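Local coordinates for ruler protein (Pseudomonas aeruginosa, PDB 5CUK), which probably acts as a molecular ruler that senses needle length during type III secretion, the modelled chain being its C-terminal SS (substrate-specificity switch) domain, at residues 7-12 with 43-48; 19-24 with 59-64. All blocks are in the same frame, centred on the assembly; numbering follows the deposited sequence. Where two conformers were deposited one is given.

Overall arrangement
Contacts 1 and 2 both involve helix 11-29, but at different points along it. Contact 1 packs the lead-in and first turn of the helix on the turn between strands 35-42 and 46-54, with its centre about 12 Å from the centre of the chain. Contact 2 packs the middle of the helix on the mixed sheet itself, at strand 59-65, and its centre is about 3 Å from the chain centre. The two contact centres are about 15 Å apart, and strands 46-54 and 59-65 are antiparallel neighbours. The segments meet at Val-48 of 43-48, which takes no part in contact 1 itself: Val-48 CG1 packs 3.8 Å from Ile-63 CG2, and Val-48 CG2 lies 3.6 Å from Ser-64 O.

Contact 1 of 2, residues 7-12 with 43-48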
# COMPACT_ATOMS: atom_id res chain seq x y z
N ARG A 7 -1.52 -16.19 7.47
CA ARG A 7 -1.89 -16.06 6.07
C ARG A 7 -1.41 -14.96 5.14
O ARG A 7 -1.77 -13.79 5.29
CB ARG A 7 -3.41 -16.13 5.94
CG ARG A 7 -3.52 -16.43 4.45
CD ARG A 7 -3.24 -17.84 4.15
NE ARG A 7 -4.04 -18.87 4.75
CZ ARG A 7 -3.53 -19.94 5.32
NH1 ARG A 7 -2.21 -20.01 5.50
NH2 ARG A 7 -4.35 -20.90 5.78
N PRO A 8 -0.63 -15.40 4.10
CA PRO A 8 -0.21 -14.68 2.89
C PRO A 8 -1.41 -14.29 2.05
O PRO A 8 -2.43 -14.99 2.06
CB PRO A 8 0.66 -15.71 2.15
CG PRO A 8 0.13 -17.03 2.60
CD PRO A 8 -0.10 -16.78 4.08
N LEU A 9 -1.30 -13.17 1.33
CA LEU A 9 -2.29 -12.76 0.35
C LEU A 9 -2.16 -13.64 -0.87
O LEU A 9 -1.05 -14.08 -1.18
CB LEU A 9 -2.07 -11.32 -0.08
CG LEU A 9 -2.27 -10.18 0.91
CD1 LEU A 9 -1.92 -8.87 0.20
CD2 LEU A 9 -3.70 -10.16 1.43
N PRO A 10 -3.27 -13.82 -1.60
CA PRO A 10 -3.20 -14.42 -2.93
C PRO A 10 -2.19 -13.66 -3.77
O PRO A 10 -2.24 -12.44 -3.74
CB PRO A 10 -4.61 -14.23 -3.49
CG PRO A 10 -5.47 -14.02 -2.29
CD PRO A 10 -4.61 -13.29 -1.31
N LEU A 11 -1.32 -14.36 -4.51
CA LEU A 11 -0.22 -13.72 -5.24
C LEU A 11 -0.68 -12.62 -6.16
O LEU A 11 -0.05 -11.57 -6.23
CB LEU A 11 0.57 -14.75 -6.06
CG LEU A 11 2.01 -14.39 -6.41
CD1 LEU A 11 2.76 -14.06 -5.16
CD2 LEU A 11 2.69 -15.56 -7.15
N ALA A 12 -1.79 -12.85 -6.87
CA ALA A 12 -2.25 -11.90 -7.87
C ALA A 12 -2.66 -10.59 -7.22
O ALA A 12 -2.61 -9.54 -7.85
CB ALA A 12 -3.40 -12.49 -8.67
N PRO A 43 -7.98 -8.47 -7.60
CA PRO A 43 -8.82 -9.50 -8.22
C PRO A 43 -9.79 -10.12 -7.23
O PRO A 43 -10.98 -10.20 -7.53
CB PRO A 43 -7.81 -10.53 -8.70
CG PRO A 43 -6.57 -9.79 -8.89
CD PRO A 43 -6.56 -8.71 -7.85
N GLN A 44 -9.31 -10.53 -6.07
CA GLN A 44 -10.26 -11.13 -5.15
C GLN A 44 -10.55 -10.20 -3.98
O GLN A 44 -11.66 -10.23 -3.47
CB GLN A 44 -9.77 -12.51 -4.66
CG GLN A 44 -9.82 -13.62 -5.74
CD GLN A 44 -11.23 -13.88 -6.29
OE1 GLN A 44 -12.22 -13.75 -5.58
NE2 GLN A 44 -11.30 -14.27 -7.56
N LEU A 45 -9.62 -9.33 -3.61
CA LEU A 45 -9.89 -8.47 -2.46
C LEU A 45 -10.81 -7.27 -2.72
O LEU A 45 -11.23 -6.59 -1.78
CB LEU A 45 -8.58 -7.97 -1.86
CG LEU A 45 -8.05 -8.80 -0.69
CD1 LEU A 45 -7.45 -10.12 -1.17
CD2 LEU A 45 -7.03 -7.98 0.07
N GLY A 46 -11.14 -7.02 -3.98
CA GLY A 46 -12.09 -5.96 -4.30
C GLY A 46 -11.47 -4.58 -4.47
O GLY A 46 -10.27 -4.45 -4.75
N ALA A 47 -12.28 -3.54 -4.32
CA ALA A 47 -11.78 -2.18 -4.44
C ALA A 47 -11.09 -1.72 -3.16
O ALA A 47 -11.63 -1.78 -2.06
CB ALA A 47 -12.88 -1.21 -4.80
N VAL A 48 -9.88 -1.21 -3.36
CA VAL A 48 -8.97 -0.84 -2.32
C VAL A 48 -8.44 0.60 -2.64
O VAL A 48 -8.24 0.95 -3.81
CB VAL A 48 -7.87 -1.91 -2.29
CG1 VAL A 48 -6.50 -1.34 -2.31
CG2 VAL A 48 -8.06 -2.85 -1.15
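The ring of Pro-43 meets Ala-12 through its CG and CD corner. Both atoms face the carbonyl Ala-12 O, Pro-43 CD at 4.0 Å and Pro-43 CG at 4.1 Å, and Pro-43 CG also meets Ala-12 CB at 4.2 Å. The second proline, Pro-10, presents ring carbon CD, placed 4.3 Å from Leu-45 CD1. These spacings are loose van der Waals approaches, and no hydrogen bond crosses directly between 7-12 and 43-48; the buried surface of 187 Å² is correspondingly modest.

Leu-45 is the central side chain, because its two methyls part to serve different partners. While CD1 goes to the Pro-10 ring, Leu-45 CD2 meets Leu-9 CD2 at 4.2 Å. A chi1 of -95°, some 35° off the staggered value, goes with this spread between Pro-10 and Leu-9. On the other segment, chi2 177° carries Leu-9 CD1 straight on, and the touching methyl, CD2, is turned off to the side.

Polar fixing comes from just beyond the segment. Pro-10 occupies the N-cap position of helix 11-29, and in its first turn Asp-13 OD1 accepts hydrogen bonds from both Gln-44 N and Leu-45 N. Leu-45 O is in turn hydrogen-bonded to Ser-69 OG. The contact thus closes a corner between the start of helix 11-29, the hairpin turn joining strands 35-42 and 46-54, and helix 67-75, whose Leu-73 touches both Leu-9 and Leu-45.

Contact 2 of 2, residues 19-24 with 59-64; sequences DAVQGR and LQIEIS
Val-21, which packs against Ile-61 and Ile-63, sits in a helical turn where Asp-19 O takes two backbone N-H groups: Gly-23 N at 3.1 Å and, weakly, Gln-22 N at 3.2 Å. The fold is a mixed helix-and-sheet domain of the FliK/YscP C-terminal family, in which helix 11-29 packs on a mixed sheet. Strand 59-65 is an inner strand of that sheet, antiparallel to 46-54 and parallel to 93-99; the last pairing is completed through helices 67-75 and 77-87, making a beta-alpha-beta crossover.

Between the helix and strand segments there is no hydrogen bond, and all three touching residues are buried and apolar. The backbones approach to 7.9 Å between Val-21 CA and Ile-61 CA, a separation bridged by the side chains of these two residues. Val-21 puts CG1 anti to its own N (chi1 172°), and this branch meets Ile-61 CD1 at 3.8 Å. The two side chains cross at about a right angle.

Ile-61 and Ile-63, two residues apart, share the inner face of the strand. The core continues on the neighbouring strands: Val-21 also touches Val-50, Ile-61 touches Val-93, and Ile-63 lies against Val-48 and Phe-97. Ile-63 leaves the strand alongside the helix rather than at it, but its bent side chain (chi2 -57°) brings the terminal methyl CD1 to 4.5 Å from Val-21 CG2.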
# COMPACT_ATOMS: atom_id res chain seq x y z
N ASP A 19 2.54 -3.25 -7.40
CA ASP A 19 2.56 -2.39 -8.56
C ASP A 19 1.83 -1.03 -8.31
O ASP A 19 2.36 0.04 -8.61
CB ASP A 19 1.94 -3.13 -9.74
CG ASP A 19 2.08 -2.38 -11.04
OD1 ASP A 19 3.18 -1.87 -11.36
OD2 ASP A 19 1.08 -2.31 -11.77
N ALA A 20 0.64 -1.07 -7.71
CA ALA A 20 -0.10 0.17 -7.42
C ALA A 20 0.67 1.12 -6.47
O ALA A 20 0.83 2.29 -6.77
CB ALA A 20 -1.47 -0.17 -6.83
N VAL A 21 1.13 0.58 -5.34
CA VAL A 21 1.90 1.33 -4.37
C VAL A 21 3.08 1.97 -5.07
O VAL A 21 3.43 3.12 -4.81
CB VAL A 21 2.37 0.45 -3.20
CG1 VAL A 21 3.31 1.19 -2.33
CG2 VAL A 21 1.17 -0.01 -2.36
N GLN A 22 3.69 1.26 -6.00
CA GLN A 22 4.86 1.87 -6.55
C GLN A 22 4.50 3.02 -7.48
O GLN A 22 5.19 4.03 -7.45
CB GLN A 22 5.74 0.88 -7.25
CG GLN A 22 7.01 1.63 -7.70
CD GLN A 22 8.07 0.73 -8.24
OE1 GLN A 22 7.80 -0.23 -9.00
NE2 GLN A 22 9.33 1.04 -7.88
N GLY A 23 3.43 2.91 -8.28
CA GLY A 23 2.92 4.07 -9.00
C GLY A 23 2.72 5.29 -8.08
O GLY A 23 3.11 6.39 -8.43
N ARG A 24 2.12 5.10 -6.91
CA ARG A 24 1.78 6.23 -6.04
C ARG A 24 3.04 6.86 -5.46
O ARG A 24 3.09 8.07 -5.19
CB ARG A 24 0.85 5.81 -4.92
CG ARG A 24 -0.46 5.12 -5.37
CD ARG A 24 -1.30 6.06 -6.21
NE ARG A 24 -1.17 5.77 -7.64
CZ ARG A 24 -1.36 6.66 -8.62
NH1 ARG A 24 -1.72 7.93 -8.35
NH2 ARG A 24 -1.22 6.27 -9.88
N LEU A 59 8.32 7.04 4.78
CA LEU A 59 7.30 7.02 3.76
C LEU A 59 6.13 6.23 4.29
O LEU A 59 6.27 5.05 4.61
CB LEU A 59 7.81 6.42 2.47
CG LEU A 59 6.66 6.21 1.46
CD1 LEU A 59 6.36 7.51 0.71
CD2 LEU A 59 6.97 5.07 0.49
N GLN A 60 4.99 6.91 4.40
CA GLN A 60 3.76 6.33 4.95
C GLN A 60 2.86 5.79 3.87
O GLN A 60 2.59 6.48 2.89
CB GLN A 60 3.01 7.38 5.76
CG GLN A 60 3.63 7.65 7.10
CD GLN A 60 2.97 8.80 7.81
OE1 GLN A 60 2.93 9.90 7.30
NE2 GLN A 60 2.39 8.53 8.96
N ILE A 61 2.39 4.56 4.06
CA ILE A 61 1.49 3.88 3.10
C ILE A 61 0.29 3.38 3.88
O ILE A 61 0.43 2.66 4.87
CB ILE A 61 2.18 2.70 2.39
CG1 ILE A 61 3.40 3.20 1.62
CG2 ILE A 61 1.20 1.93 1.43
CD1 ILE A 61 4.36 2.14 1.24
N GLU A 62 -0.89 3.81 3.44
CA GLU A 62 -2.14 3.38 4.03
C GLU A 62 -3.05 2.73 2.99
O GLU A 62 -3.26 3.27 1.90
CB GLU A 62 -2.84 4.55 4.69
CG GLU A 62 -4.14 4.21 5.37
CD GLU A 62 -4.87 5.47 5.76
OE1 GLU A 62 -4.75 5.89 6.93
OE2 GLU A 62 -5.54 6.06 4.88
N ILE A 63 -3.53 1.53 3.31
CA ILE A 63 -4.45 0.80 2.46
C ILE A 63 -5.83 0.80 3.12
O ILE A 63 -5.96 0.46 4.29
CB ILE A 63 -4.03 -0.66 2.21
CG1 ILE A 63 -2.52 -0.79 1.96
CG2 ILE A 63 -4.85 -1.24 1.10
CD1 ILE A 63 -2.02 0.06 0.79
N SER A 64 -6.83 1.18 2.35
CA SER A 64 -8.19 1.24 2.82
C SER A 64 -8.97 0.21 2.02
O SER A 64 -8.82 0.12 0.79
CB SER A 64 -8.78 2.64 2.63
OG SER A 64 -7.95 3.59 3.27